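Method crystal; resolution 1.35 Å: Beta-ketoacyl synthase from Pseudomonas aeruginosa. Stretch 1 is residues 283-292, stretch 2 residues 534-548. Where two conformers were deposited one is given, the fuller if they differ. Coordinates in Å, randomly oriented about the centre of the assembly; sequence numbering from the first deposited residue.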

ATOM      1  N   THR A 283       0.346  -2.814   3.296  1.00  9.19           N
ATOM      2  CA  THR A 283       1.152  -3.820   2.612  1.00  9.84           C
ATOM      3  C   THR A 283       2.412  -4.224   3.377  1.00 10.30           C
ATOM      4  O   THR A 283       3.010  -3.443   4.125  1.00 11.17           O
ATOM      5  CB  THR A 283       1.527  -3.372   1.187  1.00 10.27           C
ATOM      6  OG1 THR A 283       2.134  -2.079   1.222  1.00 10.50           O
ATOM      7  CG2 THR A 283       0.310  -3.299   0.323  1.00 10.46           C
ATOM      8  N   GLY A 284       2.760  -5.486   3.172  1.00 10.93           N
ATOM      9  CA  GLY A 284       3.924  -6.128   3.739  1.00 10.63           C
ATOM     10  C   GLY A 284       4.316  -7.285   2.839  1.00 11.63           C
ATOM     11  O   GLY A 284       4.510  -8.405   3.302  1.00 11.73           O
ATOM     12  N   ALA A 285       4.353  -7.020   1.540  1.00 11.96           N
ATOM     13  CA  ALA A 285       4.672  -8.046   0.563  1.00 12.80           C
ATOM     14  C   ALA A 285       3.771  -9.281   0.757  1.00 12.42           C
ATOM     15  O   ALA A 285       2.552  -9.142   0.905  1.00 11.36           O
ATOM     16  CB  ALA A 285       6.167  -8.385   0.608  1.00 15.00           C
ATOM     17  N   CYS A 286       4.341 -10.463   0.751  0.59 13.23           N
ATOM     18  CA  CYS A 286       3.496 -11.620   0.735  0.59 12.58           C
ATOM     19  C   CYS A 286       2.932 -12.000   2.142  0.59 13.23           C
ATOM     20  O   CYS A 286       2.221 -13.008   2.267  0.59 14.64           O
ATOM     21  CB  CYS A 286       4.227 -12.729  -0.037  0.59  9.28           C
ATOM     22  SG  CYS A 286       4.219 -12.448  -1.883  0.59 13.22           S
ATOM     23  N   ALA A 287       3.167 -11.137   3.154  1.00 12.07           N
ATOM     24  CA  ALA A 287       2.516 -11.212   4.473  1.00 11.95           C
ATOM     25  C   ALA A 287       1.405 -10.190   4.661  1.00 10.28           C
ATOM     26  O   ALA A 287       0.871 -10.026   5.746  1.00 11.92           O
ATOM     27  CB  ALA A 287       3.537 -11.070   5.559  1.00 13.59           C
ATOM     28  N   THR A 288       1.032  -9.515   3.580  1.00  9.72           N
ATOM     29  CA  THR A 288       0.113  -8.384   3.639  1.00  9.36           C
ATOM     30  C   THR A 288      -1.197  -8.635   4.398  1.00  9.47           C
ATOM     31  O   THR A 288      -1.610  -7.786   5.196  1.00  9.98           O
ATOM     32  CB  THR A 288      -0.159  -7.870   2.200  1.00 10.05           C
ATOM     33  OG1 THR A 288       0.972  -7.122   1.746  1.00 10.56           O
ATOM     34  CG2 THR A 288      -1.397  -6.997   2.109  1.00  9.90           C
ATOM     35  N   PHE A 289      -1.874  -9.758   4.174  1.00  9.73           N
ATOM     36  CA  PHE A 289      -3.154  -9.903   4.849  1.00  9.71           C
ATOM     37  C   PHE A 289      -3.003  -9.849   6.363  1.00  9.73           C
ATOM     38  O   PHE A 289      -3.836  -9.267   7.033  1.00  9.80           O
ATOM     39  CB  PHE A 289      -3.901 -11.167   4.416  1.00  9.31           C
ATOM     40  CG  PHE A 289      -5.038 -11.511   5.327  1.00 10.70           C
ATOM     41  CD1 PHE A 289      -6.246 -10.848   5.230  1.00 10.98           C
ATOM     42  CD2 PHE A 289      -4.884 -12.465   6.308  1.00 10.11           C
ATOM     43  CE1 PHE A 289      -7.277 -11.149   6.062  1.00 11.15           C
ATOM     44  CE2 PHE A 289      -5.927 -12.766   7.159  1.00 10.50           C
ATOM     45  CZ  PHE A 289      -7.123 -12.105   7.038  1.00 10.49           C
ATOM     46  N   LEU A 290      -1.942 -10.445   6.895  1.00  9.80           N
ATOM     47  CA  LEU A 290      -1.716 -10.404   8.326  1.00 10.38           C
ATOM     48  C   LEU A 290      -1.429  -8.979   8.802  1.00 10.29           C
ATOM     49  O   LEU A 290      -1.769  -8.638   9.920  1.00 11.54           O
ATOM     50  CB  LEU A 290      -0.603 -11.378   8.743  1.00 11.53           C
ATOM     51  CG  LEU A 290      -0.935 -12.877   8.638  1.00 11.52           C
ATOM     52  CD1 LEU A 290       0.231 -13.722   9.142  1.00 12.57           C
ATOM     53  CD2 LEU A 290      -2.185 -13.199   9.427  1.00 12.80           C
ATOM     54  N   TYR A 291      -0.799  -8.149   7.969  1.00 10.61           N
ATOM     55  CA  TYR A 291      -0.628  -6.751   8.323  1.00 10.50           C
ATOM     56  C   TYR A 291      -1.975  -6.017   8.441  1.00  9.84           C
ATOM     57  O   TYR A 291      -2.207  -5.256   9.390  1.00 11.47           O
ATOM     58  CB  TYR A 291       0.272  -6.045   7.302  1.00  9.86           C
ATOM     59  CG  TYR A 291       1.757  -6.373   7.344  1.00 11.35           C
ATOM     60  CD1 TYR A 291       2.227  -7.652   7.526  1.00 11.85           C
ATOM     61  CD2 TYR A 291       2.692  -5.379   7.162  1.00 10.87           C
ATOM     62  CE1 TYR A 291       3.588  -7.929   7.550  1.00 11.80           C
ATOM     63  CE2 TYR A 291       4.046  -5.647   7.175  1.00 11.52           C
ATOM     64  CZ  TYR A 291       4.486  -6.926   7.375  1.00 10.73           C
ATOM     65  OH  TYR A 291       5.833  -7.220   7.398  1.00 11.78           O
ATOM     66  N   ASN A 292      -2.882  -6.275   7.504  1.00 10.05           N
ATOM     67  CA  ASN A 292      -4.230  -5.733   7.601  1.00  9.75           C
ATOM     68  C   ASN A 292      -4.933  -6.302   8.845  1.00 10.67           C
ATOM     69  O   ASN A 292      -5.671  -5.604   9.540  1.00 11.59           O
ATOM     70  CB  ASN A 292      -5.046  -6.073   6.342  1.00  9.27           C
ATOM     71  CG  ASN A 292      -4.763  -5.147   5.177  1.00 10.74           C
ATOM     72  OD1 ASN A 292      -4.406  -3.979   5.353  1.00 10.85           O
ATOM     73  ND2 ASN A 292      -4.963  -5.664   3.977  1.00 12.93           N
ATOM     74  N   PHE A 534      -1.535 -21.320  14.122  1.00 10.72           N
ATOM     75  CA  PHE A 534      -0.560 -20.273  13.864  1.00 10.42           C
ATOM     76  C   PHE A 534      -0.425 -20.109  12.353  1.00  9.71           C
ATOM     77  O   PHE A 534       0.007 -21.034  11.646  1.00 11.02           O
ATOM     78  CB  PHE A 534       0.768 -20.661  14.483  1.00 11.24           C
ATOM     79  CG  PHE A 534       0.677 -20.873  15.968  1.00 10.78           C
ATOM     80  CD1 PHE A 534       0.578 -19.796  16.814  1.00 11.86           C
ATOM     81  CD2 PHE A 534       0.654 -22.143  16.504  1.00 10.98           C
ATOM     82  CE1 PHE A 534       0.481 -19.968  18.166  1.00 11.42           C
ATOM     83  CE2 PHE A 534       0.546 -22.323  17.860  1.00 11.61           C
ATOM     84  CZ  PHE A 534       0.459 -21.235  18.695  1.00 11.47           C
ATOM     85  N   ILE A 535      -0.819 -18.934  11.866  1.00  9.57           N
ATOM     86  CA  ILE A 535      -0.698 -18.587  10.452  1.00  9.99           C
ATOM     87  C   ILE A 535       0.662 -17.916  10.246  1.00  9.96           C
ATOM     88  O   ILE A 535       0.940 -16.893  10.883  1.00 11.82           O
ATOM     89  CB  ILE A 535      -1.793 -17.589  10.024  1.00 11.46           C
ATOM     90  CG1 ILE A 535      -3.203 -18.059  10.414  1.00 13.88           C
ATOM     91  CG2 ILE A 535      -1.707 -17.331   8.529  1.00 11.87           C
ATOM     92  CD1 ILE A 535      -3.643 -19.342   9.839  1.00 16.31           C
ATOM     93  N   ASN A 536       1.505 -18.487   9.389  1.00  8.98           N
ATOM     94  CA  ASN A 536       2.835 -17.956   9.177  1.00  9.27           C
ATOM     95  C   ASN A 536       3.037 -17.420   7.765  1.00 10.11           C
ATOM     96  O   ASN A 536       2.626 -18.047   6.780  1.00 10.15           O
ATOM     97  CB  ASN A 536       3.900 -19.010   9.475  1.00 11.10           C
ATOM     98  CG  ASN A 536       5.259 -18.376   9.726  1.00 11.67           C
ATOM     99  OD1 ASN A 536       5.351 -17.328  10.384  1.00 12.24           O
ATOM    100  ND2 ASN A 536       6.307 -18.952   9.150  1.00 13.04           N
ATOM    101  N   SER A 537       3.653 -16.252   7.666  0.66  7.81           N
ATOM    102  CA  SER A 537       3.789 -15.589   6.370  0.66  8.38           C
ATOM    103  C   SER A 537       5.008 -14.689   6.297  0.66  9.50           C
ATOM    104  O   SER A 537       5.528 -14.169   7.294  0.66  7.52           O
ATOM    105  CB  SER A 537       2.537 -14.774   6.057  0.66  9.35           C
ATOM    106  OG  SER A 537       2.484 -14.344   4.712  0.66 12.81           O
ATOM    107  N   LYS A 538       5.471 -14.468   5.072  0.66 12.80           N
ATOM    108  CA  LYS A 538       6.651 -13.657   4.877  0.66 11.77           C
ATOM    109  C   LYS A 538       6.642 -13.230   3.453  0.66 20.49           C
ATOM    110  O   LYS A 538       5.878 -13.729   2.608  0.66 13.78           O
ATOM    111  CB  LYS A 538       7.939 -14.449   5.126  0.66 21.54           C
ATOM    112  CG  LYS A 538       7.795 -15.676   6.012  0.66 26.92           C
ATOM    113  CD  LYS A 538       8.804 -16.727   5.688  0.66 11.27           C
ATOM    114  CE  LYS A 538      10.193 -16.319   6.029  0.66 10.75           C
ATOM    115  NZ  LYS A 538      10.922 -17.438   6.688  0.66 13.42           N
ATOM    116  N   GLY A 539       7.524 -12.300   3.177  0.66 19.43           N
ATOM    117  CA  GLY A 539       7.653 -11.825   1.841  0.66 22.14           C
ATOM    118  C   GLY A 539       8.959 -11.121   1.777  0.66 22.99           C
ATOM    119  O   GLY A 539       9.654 -10.916   2.774  0.66 22.48           O
ATOM    120  N   PHE A 540       9.280 -10.788   0.552  1.00 25.40           N
ATOM    121  CA  PHE A 540      10.312  -9.814   0.188  1.00 24.69           C
ATOM    122  C   PHE A 540      10.291  -8.608   1.081  1.00 23.15           C
ATOM    123  O   PHE A 540       9.250  -8.245   1.634  1.00 22.37           O
ATOM    124  CB  PHE A 540      10.108  -9.258  -1.243  1.00 24.40           C
ATOM    125  CG  PHE A 540      10.086 -10.293  -2.330  1.00 30.79           C
ATOM    126  CD1 PHE A 540      10.380 -11.629  -2.075  1.00 28.47           C
ATOM    127  CD2 PHE A 540       9.765  -9.915  -3.626  1.00 28.88           C
ATOM    128  CE1 PHE A 540      10.356 -12.568  -3.096  1.00 47.37           C
ATOM    129  CE2 PHE A 540       9.739 -10.846  -4.653  1.00 25.82           C
ATOM    130  CZ  PHE A 540      10.040 -12.175  -4.387  1.00 32.05           C
ATOM    131  N   GLY A 541      11.454  -7.968   1.181  1.00 21.09           N
ATOM    132  CA  GLY A 541      11.565  -6.676   1.801  1.00 19.83           C
ATOM    133  C   GLY A 541      11.683  -6.800   3.295  1.00 16.00           C
ATOM    134  O   GLY A 541      11.487  -5.826   3.971  1.00 17.30           O
ATOM    135  N   GLY A 542      11.995  -7.987   3.824  1.00 14.96           N
ATOM    136  CA  GLY A 542      12.103  -8.126   5.268  1.00 13.70           C
ATOM    137  C   GLY A 542      10.747  -7.999   5.928  1.00 12.59           C
ATOM    138  O   GLY A 542      10.594  -7.313   6.926  1.00 14.06           O
ATOM    139  N   ASN A 543       9.759  -8.678   5.352  1.00 12.83           N
ATOM    140  CA  ASN A 543       8.409  -8.685   5.876  1.00 11.74           C
ATOM    141  C   ASN A 543       8.063 -10.061   6.412  1.00 11.30           C
ATOM    142  O   ASN A 543       8.160 -11.042   5.693  1.00 13.62           O
ATOM    143  CB  ASN A 543       7.436  -8.222   4.780  1.00 12.25           C
ATOM    144  CG  ASN A 543       7.513  -6.717   4.555  1.00 12.01           C
ATOM    145  OD1 ASN A 543       7.093  -5.935   5.410  1.00 12.23           O
ATOM    146  ND2 ASN A 543       8.075  -6.301   3.429  1.00 12.93           N
ATOM    147  N   ASN A 544       7.704 -10.132   7.688  1.00 10.29           N
ATOM    148  CA  ASN A 544       7.349 -11.397   8.331  1.00 10.18           C
ATOM    149  C   ASN A 544       6.170 -11.162   9.245  1.00  9.63           C
ATOM    150  O   ASN A 544       6.095 -10.131   9.909  1.00 10.70           O
ATOM    151  CB  ASN A 544       8.500 -11.944   9.189  1.00 11.17           C
ATOM    152  CG  ASN A 544       9.810 -12.040   8.430  1.00 10.86           C
ATOM    153  OD1 ASN A 544      10.072 -13.019   7.724  1.00 11.60           O
ATOM    154  ND2 ASN A 544      10.646 -11.023   8.573  1.00 11.81           N
ATOM    155  N   ALA A 545       5.267 -12.133   9.321  1.00  9.98           N
ATOM    156  CA  ALA A 545       4.145 -12.034  10.245  1.00  9.45           C
ATOM    157  C   ALA A 545       3.670 -13.398  10.655  1.00  9.82           C
ATOM    158  O   ALA A 545       3.750 -14.343   9.871  1.00 10.75           O
ATOM    159  CB  ALA A 545       2.987 -11.234   9.635  1.00 10.42           C
ATOM    160  N   SER A 546       3.173 -13.482  11.893  1.00  9.98           N
ATOM    161  CA  SER A 546       2.507 -14.686  12.365  1.00  9.58           C
ATOM    162  C   SER A 546       1.250 -14.302  13.125  1.00  8.95           C
ATOM    163  O   SER A 546       1.264 -13.370  13.936  1.00 10.56           O
ATOM    164  CB  SER A 546       3.420 -15.515  13.272  1.00 10.89           C
ATOM    165  OG  SER A 546       4.640 -15.814  12.633  1.00 10.21           O
ATOM    166  N   GLY A 547       0.154 -14.991  12.826  1.00 10.80           N
ATOM    167  CA  GLY A 547      -1.119 -14.744  13.480  1.00 10.21           C
ATOM    168  C   GLY A 547      -1.599 -15.905  14.328  1.00 10.44           C
ATOM    169  O   GLY A 547      -1.295 -17.068  14.027  1.00 11.26           O
ATOM    170  N   VAL A 548      -2.386 -15.588  15.352  1.00 10.66           N
ATOM    171  CA  VAL A 548      -2.959 -16.587  16.253  1.00 10.14           C
ATOM    172  C   VAL A 548      -4.473 -16.625  16.076  1.00 10.54           C
ATOM    173  O   VAL A 548      -5.160 -15.614  16.248  1.00 10.62           O
ATOM    174  CB  VAL A 548      -2.621 -16.259  17.726  1.00 11.21           C
ATOM    175  CG1 VAL A 548      -3.180 -17.334  18.651  1.00 11.83           C
ATOM    176  CG2 VAL A 548      -1.124 -16.137  17.911  1.00 12.29           C
TER
HETATM  177  O   HOH W   1       6.982 -10.956  -1.349  1.00 25.85           O

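A tight turn and the first turn of a helix pack against a two-stranded hairpin, through Leu290 and Tyr291 packed against small residues and backbone, with one weak direct hydrogen bond and one bridging water. The contact buries 550 Å² in total.

Leu290 has the largest share. It points toward the hairpin with chi1 m and chi2 t. Its CD1 lies 3.6 Å from Ala545 O and 4.1 Å from Ile535 CG2, and its CB lies 3.7 Å from Ala545 CB. Gly547 leaves room beside it: a CB there would sit a tight 3.2 Å from Leu290 CD2.

Ala545 suits its place by being small. Its methyl points toward the helix, 4.1 Å from Ala287 CB and 4.0 Å from Tyr291 CE1. Ala287, at the N-cap position, also lies close to Ser537, with its CA 3.1 Å from Ser537 OG. That hydroxyl is 2.8 Å from Cys286 O, but the angle is too poor for a hydrogen bond.

The end of Tyr291 reaches the second strand. Its OH donates the weak hydrogen bond to Asn543 OD1, at 2.7 Å. The amide's other end is used within the hairpin, where Asn543 ND2 donates to Phe540 O at 2.9 Å. The same asparagine therefore braces the loop and meets the helix.

The closest pair of CA atoms is Cys286 CA and Gly539 CA, 4.3 Å apart. A CB on Gly539 would clash with Cys286 N and Ala285 CB. Ala285 CB packs nearby, 3.3 Å from Phe540 O. Water 1 joins the two backbones, accepting from Phe540 N at 3.0 Å and weakly from Cys286 N at 3.4 Å.

Thr288 points away and secures its own turn: Gly284 N donates to Thr288 OG1 at 2.8 Å, and Thr288 OG1 donates to Ala285 O at 2.7 Å.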